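Local coordinates for soluble cytochrome b558 (Ectothiorhodospira shaposhnikovii, PDB 1CXY), which binds heme and probably carries electrons, as a bacterial member of the cytochrome b5 family, at residues A[7-12]-A[82-86]; A[24-29]-A[52-58]. All coordinates share one frame. Numbering follows the deposited sequence.

Contact 1: A[7-12]-A[82-86]; sequences LPVFTL and LIGTL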
# COMPACT_ATOMS: atom_id res chain seq x y z
N LEU A 7 -14.63 -9.73 4.39
CA LEU A 7 -13.69 -9.11 3.49
C LEU A 7 -13.63 -9.81 2.13
O LEU A 7 -13.38 -11.00 2.05
CB LEU A 7 -12.26 -9.09 4.06
CG LEU A 7 -12.05 -8.02 5.14
CD1 LEU A 7 -10.93 -8.46 6.08
CD2 LEU A 7 -11.72 -6.68 4.53
N PRO A 8 -13.69 -8.99 1.09
CA PRO A 8 -13.43 -9.48 -0.26
C PRO A 8 -12.06 -10.13 -0.34
O PRO A 8 -11.12 -9.73 0.36
CB PRO A 8 -13.49 -8.21 -1.11
CG PRO A 8 -14.40 -7.30 -0.36
CD PRO A 8 -14.04 -7.55 1.11
N VAL A 9 -11.93 -11.10 -1.25
CA VAL A 9 -10.65 -11.75 -1.44
C VAL A 9 -10.13 -11.40 -2.84
O VAL A 9 -10.90 -11.54 -3.80
CB VAL A 9 -10.73 -13.28 -1.31
CG1 VAL A 9 -9.33 -13.82 -1.58
CG2 VAL A 9 -11.23 -13.65 0.07
N PHE A 10 -8.88 -11.02 -2.95
CA PHE A 10 -8.29 -10.64 -4.22
C PHE A 10 -7.09 -11.52 -4.53
O PHE A 10 -6.52 -12.12 -3.61
CB PHE A 10 -7.76 -9.19 -4.14
CG PHE A 10 -8.85 -8.19 -3.84
CD1 PHE A 10 -9.10 -7.74 -2.55
CD2 PHE A 10 -9.58 -7.63 -4.88
CE1 PHE A 10 -10.09 -6.80 -2.31
CE2 PHE A 10 -10.59 -6.71 -4.64
CZ PHE A 10 -10.84 -6.30 -3.34
N THR A 11 -6.63 -11.52 -5.78
CA THR A 11 -5.36 -12.19 -6.07
C THR A 11 -4.30 -11.12 -6.31
O THR A 11 -4.64 -9.97 -6.57
CB THR A 11 -5.45 -13.01 -7.36
OG1 THR A 11 -5.77 -12.06 -8.41
CG2 THR A 11 -6.51 -14.09 -7.27
N LEU A 12 -3.02 -11.52 -6.37
CA LEU A 12 -1.99 -10.55 -6.74
C LEU A 12 -2.19 -10.04 -8.16
O LEU A 12 -1.81 -8.91 -8.45
CB LEU A 12 -0.59 -11.13 -6.58
CG LEU A 12 -0.08 -11.19 -5.12
CD1 LEU A 12 1.28 -11.86 -5.07
CD2 LEU A 12 0.01 -9.81 -4.51
N LEU A 82 -7.90 -0.27 3.91
CA LEU A 82 -8.11 -1.70 3.70
C LEU A 82 -9.31 -1.96 2.81
O LEU A 82 -10.37 -1.34 3.00
CB LEU A 82 -8.41 -2.38 5.05
CG LEU A 82 -8.66 -3.89 4.99
CD1 LEU A 82 -7.35 -4.56 4.62
CD2 LEU A 82 -9.14 -4.37 6.37
N ILE A 83 -9.22 -2.85 1.82
CA ILE A 83 -10.42 -3.24 1.07
C ILE A 83 -10.62 -4.76 1.04
O ILE A 83 -11.70 -5.21 0.63
CB ILE A 83 -10.47 -2.69 -0.37
CG1 ILE A 83 -9.25 -3.16 -1.17
CG2 ILE A 83 -10.54 -1.16 -0.36
CD1 ILE A 83 -9.34 -2.92 -2.68
N GLY A 84 -9.64 -5.56 1.45
CA GLY A 84 -9.82 -7.02 1.43
C GLY A 84 -8.54 -7.76 1.80
O GLY A 84 -7.60 -7.17 2.30
N THR A 85 -8.59 -9.08 1.61
CA THR A 85 -7.41 -9.91 1.88
C THR A 85 -6.90 -10.52 0.57
O THR A 85 -7.57 -10.51 -0.46
CB THR A 85 -7.71 -11.07 2.85
OG1 THR A 85 -8.72 -11.90 2.26
CG2 THR A 85 -8.21 -10.52 4.18
N LEU A 86 -5.68 -11.02 0.63
CA LEU A 86 -5.02 -11.62 -0.52
C LEU A 86 -5.17 -13.14 -0.48
O LEU A 86 -4.96 -13.70 0.61
CB LEU A 86 -3.54 -11.21 -0.44
CG LEU A 86 -2.68 -11.36 -1.67
CD1 LEU A 86 -3.21 -10.47 -2.79
CD2 LEU A 86 -1.23 -11.08 -1.34
O HOH W 1 -11.24 -12.31 3.26

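Contact 2: A[24-29]-A[52-58]; sequences CWMAIH and WCGQEST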
# COMPACT_ATOMS: atom_id res chain seq x y z
N CYS A 24 -4.08 3.15 -7.44
CA CYS A 24 -2.99 2.50 -6.73
C CYS A 24 -3.42 1.58 -5.60
O CYS A 24 -3.82 2.09 -4.55
CB CYS A 24 -2.12 3.64 -6.14
SG CYS A 24 -0.66 3.10 -5.22
N TRP A 25 -3.35 0.27 -5.84
CA TRP A 25 -3.65 -0.69 -4.77
C TRP A 25 -2.34 -1.36 -4.36
O TRP A 25 -1.37 -1.43 -5.15
CB TRP A 25 -4.60 -1.79 -5.26
CG TRP A 25 -6.02 -1.37 -5.52
CD1 TRP A 25 -6.57 -0.13 -5.62
CD2 TRP A 25 -7.10 -2.29 -5.76
NE1 TRP A 25 -7.93 -0.20 -5.89
CE2 TRP A 25 -8.26 -1.54 -5.99
CE3 TRP A 25 -7.17 -3.69 -5.79
CZ2 TRP A 25 -9.49 -2.13 -6.28
CZ3 TRP A 25 -8.39 -4.30 -6.06
CH2 TRP A 25 -9.53 -3.50 -6.29
N MET A 26 -2.24 -1.80 -3.11
CA MET A 26 -1.06 -2.58 -2.73
C MET A 26 -1.47 -3.78 -1.88
O MET A 26 -2.54 -3.72 -1.30
CB MET A 26 -0.07 -1.81 -1.84
CG MET A 26 0.53 -0.62 -2.54
SD MET A 26 1.73 0.18 -1.45
CE MET A 26 1.98 1.65 -2.47
N ALA A 27 -0.60 -4.76 -1.81
CA ALA A 27 -0.84 -5.88 -0.89
C ALA A 27 0.29 -5.78 0.16
O ALA A 27 1.47 -5.67 -0.19
CB ALA A 27 -0.82 -7.23 -1.57
N ILE A 28 -0.05 -5.76 1.43
CA ILE A 28 0.92 -5.66 2.54
C ILE A 28 0.45 -6.63 3.63
O ILE A 28 -0.72 -6.58 4.01
CB ILE A 28 1.00 -4.26 3.14
CG1 ILE A 28 1.59 -3.26 2.14
CG2 ILE A 28 1.84 -4.21 4.42
CD1 ILE A 28 1.33 -1.80 2.49
N HIS A 29 1.33 -7.53 4.09
CA HIS A 29 0.94 -8.49 5.12
C HIS A 29 -0.32 -9.28 4.80
O HIS A 29 -1.18 -9.49 5.68
CB HIS A 29 0.74 -7.76 6.46
CG HIS A 29 2.03 -7.24 7.03
ND1 HIS A 29 3.17 -8.01 7.04
CD2 HIS A 29 2.33 -6.07 7.62
CE1 HIS A 29 4.14 -7.29 7.59
NE2 HIS A 29 3.68 -6.12 7.92
N TRP A 52 5.50 1.17 -5.67
CA TRP A 52 4.84 -0.03 -5.17
C TRP A 52 3.37 -0.14 -5.56
O TRP A 52 2.78 -1.18 -5.24
CB TRP A 52 4.99 -0.11 -3.62
CG TRP A 52 6.47 -0.16 -3.32
CD1 TRP A 52 7.30 0.86 -2.95
CD2 TRP A 52 7.29 -1.30 -3.56
NE1 TRP A 52 8.60 0.41 -2.93
CE2 TRP A 52 8.63 -0.91 -3.29
CE3 TRP A 52 7.03 -2.61 -3.95
CZ2 TRP A 52 9.68 -1.81 -3.41
CZ3 TRP A 52 8.08 -3.51 -4.07
CH2 TRP A 52 9.39 -3.08 -3.79
N CYS A 53 2.82 0.84 -6.27
CA CYS A 53 1.41 0.65 -6.68
C CYS A 53 1.32 -0.62 -7.53
O CYS A 53 2.14 -0.90 -8.42
CB CYS A 53 0.94 1.84 -7.51
SG CYS A 53 0.86 3.37 -6.56
N GLY A 54 0.32 -1.43 -7.23
CA GLY A 54 0.00 -2.67 -7.89
C GLY A 54 0.79 -3.86 -7.39
O GLY A 54 0.63 -4.96 -7.91
N GLN A 55 1.64 -3.71 -6.35
CA GLN A 55 2.50 -4.77 -5.92
C GLN A 55 2.27 -5.28 -4.49
O GLN A 55 1.78 -4.57 -3.63
CB GLN A 55 3.99 -4.31 -6.03
CG GLN A 55 4.40 -3.89 -7.44
CD GLN A 55 4.51 -5.21 -8.21
OE1 GLN A 55 5.02 -6.19 -7.67
NE2 GLN A 55 4.06 -5.29 -9.44
N GLU A 56 2.84 -6.46 -4.26
CA GLU A 56 3.11 -6.95 -2.91
C GLU A 56 4.29 -6.11 -2.40
O GLU A 56 5.36 -6.05 -3.04
CB GLU A 56 3.47 -8.43 -2.98
CG GLU A 56 3.19 -9.14 -1.67
CD GLU A 56 4.02 -8.62 -0.50
OE1 GLU A 56 5.23 -8.42 -0.66
OE2 GLU A 56 3.43 -8.45 0.58
N SER A 57 4.04 -5.35 -1.33
CA SER A 57 4.96 -4.32 -0.88
C SER A 57 5.33 -4.41 0.60
O SER A 57 5.72 -3.40 1.18
CB SER A 57 4.26 -2.97 -1.11
OG SER A 57 3.82 -2.84 -2.47
N THR A 58 5.24 -5.61 1.18
CA THR A 58 5.53 -5.74 2.61
C THR A 58 6.91 -5.26 3.02
O THR A 58 7.07 -4.52 4.01
CB THR A 58 5.27 -7.19 3.04
OG1 THR A 58 3.90 -7.57 2.88
CG2 THR A 58 5.64 -7.38 4.52

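Contact 1: A[7-12]-A[82-86]
Residues 7-12 approach the last strand, 82-85, from its outer side and run the same way in register, with Pro-8, Val-9 and Phe-10 facing Gly-84, Thr-85 and Leu-86. Thr-85 supplies both backbone hydrogen bonds: its N donates to Pro-8 O (2.9 Å) and its O accepts from Phe-10 N (2.9 Å). This is the signature of a parallel bridge between Val-9 and Thr-85, here a single one; the end-to-end directions of the segments differ by 58°. Longer CA-H...O contacts, Val-9 CA to Thr-85 O and Leu-86 CA to Phe-10 O (both 3.5 Å), accompany it. Ile-83 and Gly-84 form a classic beta bulge opposite Val-32. A CB on Gly-84 would collide with Pro-8 O and with the ring of Phe-10. Joining the N-terminal segment to the C-terminal strand beside it in this way is a feature of the cytochrome b5 fold. Phe-10 lays its ring edge along the 83-85 backbone, CZ lying 3.8 Å from Ile-83 CD1, and meets Trp-25 edge-to-face. At one end Leu-7 CD2 packs on Leu-82 CD2 (3.9 Å), and at the other Leu-12 CD2 touches Leu-86 CD2 (3.6 Å). A water links Leu-7 O (2.8 Å) to Thr-85 OG1 (2.7 Å), while Thr-11 OG1 caps Gln-14 N at the start of helix 12-15.

Contact 2: A[24-29]-A[52-58]
Trp-52 opens the segment beside the heme pocket: it and Met-26 both touch the heme, and Met-26 CE packs against Trp-52 CB at 3.7 Å. Trp-52 also begins a type II turn, closed by Gln-55 N bonding to Trp-52 O (3.0 Å). At the turn's second position, Cys-53 SG is joined to Cys-24 SG (2.0 Å, chi3 -87°), a disulfide that ties the turn covalently to strand 23-28. Gly-54 follows with the positive phi (84°) expected at the third position of a type II turn, and its N donates to Trp-25 O (2.7 Å). From here the chain runs alongside the strand in the same direction. Gln-55 O accepts from Ala-27 N (3.0 Å) and Ala-27 O accepts from Ser-57 N (2.8 Å), giving a single parallel bridge between Ala-27 and Glu-56. In the cytochrome b5 fold this sheet separates the heme core from a smaller second core; accordingly Met-26 and Ile-28 lie on the heme side, Trp-25 and Ala-27 on the other. The Glu-56 side chain reaches forward, and its OE2 accepts a short hydrogen bond from Thr-58 OG1 (2.5 Å). Ser-57, at the N-cap position of helix 58-63, instead turns its OG to Gln-55 O (2.9 Å), which therefore accepts twice. Thr-58, the first residue of that helix, receives His-29 N on its OG1 (2.8 Å), while the His-29 ring, held at NE2 by Glu-62, brings CE1 to 3.4 Å from Thr-58 CG2.

Along the chain, contact 2 is nested within the loop that contact 1 closes, their centres about 11 Å apart. They meet on the side of the sheet turned from the heme: Phe-10 CE2 lies 3.6 Å from Trp-25 CZ3, Ile-83 CD1 3.7 Å from Trp-25 CH2, and Ala-27 CB 3.9 Å from Leu-86 CD2 and 4.0 Å from Leu-12 CD2. Strand 23-28 thus contributes side chains to both cores. The Met-26 side chain is about 4 Å from the heme and about 8 Å from that of axial ligand His-42; Ile-28 is about 7 Å from the other, His-70, between side chains. In contact 1, the Leu-82 side chain is about 10 Å from the heme.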